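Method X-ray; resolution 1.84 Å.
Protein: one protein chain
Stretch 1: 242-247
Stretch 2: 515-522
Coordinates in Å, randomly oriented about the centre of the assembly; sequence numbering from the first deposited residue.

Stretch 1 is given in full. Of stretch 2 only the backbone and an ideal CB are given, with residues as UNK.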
ATOM      1  N   GLU A 242       3.663 -39.464  -3.475  1.00 59.13           N
ATOM      2  CA  GLU A 242       3.356 -39.090  -4.891  1.00 59.61           C
ATOM      3  C   GLU A 242       2.930 -37.628  -5.006  1.00 59.02           C
ATOM      4  O   GLU A 242       3.366 -36.951  -5.951  1.00 65.88           O
ATOM      5  CB  GLU A 242       2.196 -39.896  -5.452  1.00 57.53           C
ATOM      6  CG  GLU A 242       2.233 -41.345  -5.044  1.00 63.22           C
ATOM      7  CD  GLU A 242       1.192 -42.124  -5.796  1.00 59.22           C
ATOM      8  OE1 GLU A 242       0.006 -41.751  -5.679  1.00 57.35           O
ATOM      9  OE2 GLU A 242       1.576 -43.055  -6.538  1.00 65.74           O
ATOM     10  N   ASN A 243       2.019 -37.211  -4.138  1.00 51.69           N
ATOM     11  CA  ASN A 243       1.549 -35.812  -4.054  1.00 52.92           C
ATOM     12  C   ASN A 243       1.741 -35.345  -2.619  1.00 49.65           C
ATOM     13  O   ASN A 243       1.105 -35.917  -1.743  1.00 50.93           O
ATOM     14  CB  ASN A 243       0.103 -35.682  -4.517  1.00 56.06           C
ATOM     15  CG  ASN A 243      -0.020 -35.748  -6.028  1.00 61.01           C
ATOM     16  OD1 ASN A 243      -0.947 -36.360  -6.529  1.00 64.49           O
ATOM     17  ND2 ASN A 243       0.896 -35.124  -6.759  1.00 57.61           N
ATOM     18  N   LYS A 244       2.618 -34.364  -2.417  1.00 47.90           N
ATOM     19  CA  LYS A 244       2.914 -33.778  -1.093  1.00 46.79           C
ATOM     20  C   LYS A 244       1.713 -32.944  -0.632  1.00 43.91           C
ATOM     21  O   LYS A 244       1.153 -32.132  -1.419  1.00 37.72           O
ATOM     22  CB  LYS A 244       4.218 -32.982  -1.176  1.00 52.25           C
ATOM     23  CG  LYS A 244       5.451 -33.828  -1.438  1.00 56.23           C
ATOM     24  CD  LYS A 244       5.511 -35.024  -0.516  1.00 68.63           C
ATOM     25  CE  LYS A 244       6.816 -35.783  -0.586  1.00 73.15           C
ATOM     26  NZ  LYS A 244       6.832 -36.667  -1.775  1.00 78.42           N
ATOM     27  N   ARG A 245       1.340 -33.154   0.618  1.00 38.94           N
ATOM     28  CA  ARG A 245       0.323 -32.386   1.360  1.00 37.24           C
ATOM     29  C   ARG A 245       1.091 -31.667   2.461  1.00 31.61           C
ATOM     30  O   ARG A 245       2.080 -32.226   2.944  1.00 32.82           O
ATOM     31  CB  ARG A 245      -0.735 -33.342   1.935  1.00 44.22           C
ATOM     32  CG  ARG A 245      -1.746 -32.715   2.881  1.00 52.18           C
ATOM     33  CD  ARG A 245      -2.846 -33.699   3.228  1.00 59.67           C
ATOM     34  NE  ARG A 245      -2.279 -34.865   3.883  1.00 66.41           N
ATOM     35  CZ  ARG A 245      -2.406 -35.183   5.172  1.00 69.45           C
ATOM     36  NH1 ARG A 245      -3.097 -34.410   6.002  1.00 74.91           N
ATOM     37  NH2 ARG A 245      -1.839 -36.292   5.628  1.00 63.86           N
ATOM     38  N   VAL A 246       0.639 -30.482   2.842  1.00 30.18           N
ATOM     39  CA  VAL A 246       1.300 -29.686   3.905  1.00 31.20           C
ATOM     40  C   VAL A 246       0.560 -29.980   5.194  1.00 27.33           C
ATOM     41  O   VAL A 246      -0.688 -29.821   5.216  1.00 31.37           O
ATOM     42  CB  VAL A 246       1.300 -28.181   3.571  1.00 27.88           C
ATOM     43  CG1 VAL A 246       1.571 -27.347   4.799  1.00 29.56           C
ATOM     44  CG2 VAL A 246       2.307 -27.895   2.485  1.00 25.88           C
ATOM     45  N   THR A 247       1.299 -30.386   6.231  1.00 27.17           N
ATOM     46  CA  THR A 247       0.718 -30.848   7.521  1.00 30.03           C
ATOM     47  C   THR A 247       1.178 -29.953   8.667  1.00 29.64           C
ATOM     48  O   THR A 247       0.705 -30.159   9.806  1.00 34.25           O
ATOM     49  CB  THR A 247       1.111 -32.307   7.778  1.00 31.81           C
ATOM     50  OG1 THR A 247       2.537 -32.372   7.760  1.00 33.15           O
ATOM     51  CG2 THR A 247       0.585 -33.226   6.704  1.00 34.20           C
ATOM     52  N   UNK A 515      -1.078 -26.941 -12.091  1.00 37.92           N
ATOM     53  CA  UNK A 515      -2.356 -26.321 -11.640  1.00 39.37           C
ATOM     54  C   UNK A 515      -3.093 -27.237 -10.656  1.00 32.45           C
ATOM     55  O   UNK A 515      -4.288 -27.036 -10.457  1.00 34.88           O
ATOM     56  CB  UNK A 515      -3.259 -26.019 -12.837  1.00 39.37           C
ATOM     57  N   UNK A 516      -2.407 -28.174 -10.013  1.00 34.78           N
ATOM     58  CA  UNK A 516      -3.009 -29.026  -8.959  1.00 32.68           C
ATOM     59  C   UNK A 516      -2.820 -28.353  -7.608  1.00 29.81           C
ATOM     60  O   UNK A 516      -1.691 -27.996  -7.260  1.00 30.56           O
ATOM     61  CB  UNK A 516      -2.387 -30.424  -8.949  1.00 32.68           C
ATOM     62  N   UNK A 517      -3.888 -28.164  -6.801  1.00 29.08           N
ATOM     63  CA  UNK A 517      -3.741 -27.653  -5.446  1.00 29.98           C
ATOM     64  C   UNK A 517      -2.792 -28.512  -4.607  1.00 34.76           C
ATOM     65  O   UNK A 517      -2.873 -29.753  -4.638  1.00 30.01           O
ATOM     66  CB  UNK A 517      -5.110 -27.575  -4.768  1.00 29.98           C
ATOM     67  N   UNK A 518      -1.917 -27.834  -3.865  1.00 29.14           N
ATOM     68  CA  UNK A 518      -1.133 -28.464  -2.782  1.00 29.37           C
ATOM     69  C   UNK A 518      -2.051 -28.517  -1.574  1.00 28.24           C
ATOM     70  O   UNK A 518      -2.372 -27.482  -0.995  1.00 28.82           O
ATOM     71  CB  UNK A 518       0.156 -27.699  -2.474  1.00 29.37           C
ATOM     72  N   UNK A 519      -2.565 -29.713  -1.294  1.00 32.42           N
ATOM     73  CA  UNK A 519      -3.498 -29.959  -0.174  1.00 31.72           C
ATOM     74  C   UNK A 519      -2.879 -29.389   1.097  1.00 26.03           C
ATOM     75  O   UNK A 519      -1.700 -29.680   1.314  1.00 28.44           O
ATOM     76  CB  UNK A 519      -3.798 -31.450  -0.010  1.00 31.72           C
ATOM     77  N   UNK A 520      -3.673 -28.661   1.869  1.00 25.01           N
ATOM     78  CA  UNK A 520      -3.327 -28.052   3.165  1.00 28.86           C
ATOM     79  C   UNK A 520      -2.676 -26.660   3.077  1.00 27.34           C
ATOM     80  O   UNK A 520      -2.395 -26.080   4.147  1.00 30.61           O
ATOM     81  CB  UNK A 520      -2.379 -28.989   3.916  1.00 28.86           C
ATOM     82  N   UNK A 521      -2.372 -26.148   1.886  1.00 24.85           N
ATOM     83  CA  UNK A 521      -1.575 -24.890   1.737  1.00 24.24           C
ATOM     84  C   UNK A 521      -2.389 -23.813   1.013  1.00 24.83           C
ATOM     85  O   UNK A 521      -2.813 -24.040  -0.145  1.00 25.60           O
ATOM     86  CB  UNK A 521      -0.280 -25.157   0.968  1.00 24.24           C
ATOM     87  N   UNK A 522      -2.539 -22.684   1.688  1.00 24.26           N
ATOM     88  CA  UNK A 522      -3.226 -21.480   1.200  1.00 24.69           C
ATOM     89  C   UNK A 522      -2.211 -20.337   1.197  1.00 27.69           C
ATOM     90  O   UNK A 522      -1.218 -20.398   1.941  1.00 25.43           O
ATOM     91  CB  UNK A 522      -4.443 -21.137   2.062  1.00 24.69           C
TER

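Position 515 lies beyond the reach of stretch 1. Its phi/psi of 62/21 is left-handed, a region where glycine, asparagine and aspartate are the usual occupants. Stretch 1 sets no further condition. The residue is Asp 515, and it makes no contact with stretch 1.

At position 516 the CA-to-CB bond points toward stretch 1, but the ideal CB has nothing of that stretch within 5.5 Å. A short side chain would not reach stretch 1. A long one could approach Asn 243, whose OD1 offers an acceptor, and the carbonyl of Lys 244. Arginine, lysine or glutamine would suit. The residue is Arg 516, extended with chi1, chi2 and chi3 all t. Asn 243 OD1 sits over one face of the guanidinium, 3.3 Å from Arg 516 CZ. An acceptor above the face is out of line with the N-H bonds, so this is a polar contact without a hydrogen bond. Water 1 links the residue to stretch 1 at a different point: the water accepts from Arg 516 NH1 at 2.7 Å and donates to Lys 244 O at 2.8 Å.

Position 517 is out of reach of stretch 1. Its phi of -56° permits proline, though many residues would do. It is Pro 517, with no contact across.

Position 518 points its CB sideways. The ideal CB is 4.7 Å from Lys 244 O and 5.4 Å from Val 246 CG2. With a methyl group nearby, valine, isoleucine or leucine would fit. The residue is Ile 518, chi1 m and chi2 t. Its CG2 lies 4.1 Å from Val 246 CG2 and 3.7 Å from Lys 244 O. Position 518 also opens a type II turn that ends at 521, closed by a 3.2 Å hydrogen bond from the N of 521 to Ile 518 O.

Position 519 carries the main backbone link. Its O accepts from Val 246 N at 2.9 Å, nearly straight at 169°, and lies 3.4 Å from Arg 245 CA in a CA-H...O contact. Its N donates to water 1 at 3.1 Å. These are backbone contacts, so most side chains would allow them, but proline would lack the N-H given to the water. The CB points toward stretch 1, with the ideal CB 3.8 Å from Arg 245 CG. A flexible polar chain would suit, and so would alanine. The residue is Glu 519. Its CB packs 3.7 Å from Arg 245 CG, while its end leads away; no salt bridge to Arg 245 forms.

Position 520 leaves little choice. Phi is +87°, and the ideal CB would lie 2.3 Å from Val 246 O, a clash. Only glycine fits well. It is Gly 520, whose CA comes within 3.8 Å of Val 246 O.

Position 521 points sideways, its ideal CB 4.1 Å from Val 246 CG2. An aliphatic residue is expected, with several candidates. It is Leu 521, chi1 t and chi2 p, and its CB touches Val 246 CG2 at 4.1 Å.

Position 522 is out of reach, so stretch 1 does not select its side chain. It is Tyr 522; its OH is hydrogen-bonded elsewhere in the structure.

Stretch 2, residues 515-522: DRPIEGLY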
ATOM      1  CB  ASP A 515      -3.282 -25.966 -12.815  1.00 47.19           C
ATOM      2  CG  ASP A 515      -2.747 -24.834 -13.681  1.00 57.54           C
ATOM      3  OD1 ASP A 515      -2.469 -23.730 -13.126  1.00 53.06           O
ATOM      4  OD2 ASP A 515      -2.607 -25.061 -14.908  1.00 65.78           O
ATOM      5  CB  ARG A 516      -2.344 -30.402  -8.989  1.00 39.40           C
ATOM      6  CG  ARG A 516      -2.955 -31.382  -8.003  1.00 45.09           C
ATOM      7  CD  ARG A 516      -2.302 -32.761  -7.996  1.00 50.58           C
ATOM      8  NE  ARG A 516      -2.920 -33.624  -6.986  1.00 54.20           N
ATOM      9  CZ  ARG A 516      -2.628 -33.624  -5.668  1.00 62.31           C
ATOM     10  NH1 ARG A 516      -1.702 -32.816  -5.162  1.00 58.66           N
ATOM     11  NH2 ARG A 516      -3.269 -34.446  -4.852  1.00 62.54           N
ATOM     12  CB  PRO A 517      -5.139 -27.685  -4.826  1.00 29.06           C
ATOM     13  CG  PRO A 517      -6.041 -27.683  -6.026  1.00 31.56           C
ATOM     14  CD  PRO A 517      -5.299 -28.400  -7.131  1.00 33.38           C
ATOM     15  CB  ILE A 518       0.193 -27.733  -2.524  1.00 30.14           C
ATOM     16  CG1 ILE A 518       1.027 -27.668  -3.799  1.00 31.23           C
ATOM     17  CG2 ILE A 518       0.949 -28.402  -1.396  1.00 29.68           C
ATOM     18  CD1 ILE A 518       2.317 -26.857  -3.679  1.00 31.67           C
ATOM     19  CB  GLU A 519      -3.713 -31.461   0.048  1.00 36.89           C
ATOM     20  CG  GLU A 519      -4.354 -32.165  -1.125  1.00 45.82           C
ATOM     21  CD  GLU A 519      -5.766 -31.684  -1.424  1.00 52.57           C
ATOM     22  OE1 GLU A 519      -6.496 -31.391  -0.453  1.00 59.80           O
ATOM     23  OE2 GLU A 519      -6.132 -31.599  -2.625  1.00 58.44           O
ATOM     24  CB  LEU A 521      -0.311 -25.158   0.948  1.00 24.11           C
ATOM     25  CG  LEU A 521       0.726 -24.033   0.980  1.00 25.48           C
ATOM     26  CD1 LEU A 521       1.192 -23.807   2.405  1.00 25.06           C
ATOM     27  CD2 LEU A 521       1.893 -24.343   0.052  1.00 26.51           C
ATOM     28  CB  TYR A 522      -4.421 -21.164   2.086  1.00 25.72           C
ATOM     29  CG  TYR A 522      -5.457 -22.263   2.101  1.00 26.82           C
ATOM     30  CD1 TYR A 522      -5.284 -23.406   2.866  1.00 27.36           C
ATOM     31  CD2 TYR A 522      -6.596 -22.181   1.305  1.00 27.27           C
ATOM     32  CE1 TYR A 522      -6.214 -24.448   2.844  1.00 31.20           C
ATOM     33  CE2 TYR A 522      -7.546 -23.196   1.302  1.00 27.37           C
ATOM     34  CZ  TYR A 522      -7.367 -24.329   2.083  1.00 31.16           C
ATOM     35  OH  TYR A 522      -8.325 -25.318   2.077  1.00 29.78           O
TER
HETATM   36  O   HOH W   1      -1.377 -32.315  -2.507  1.00 37.50           O
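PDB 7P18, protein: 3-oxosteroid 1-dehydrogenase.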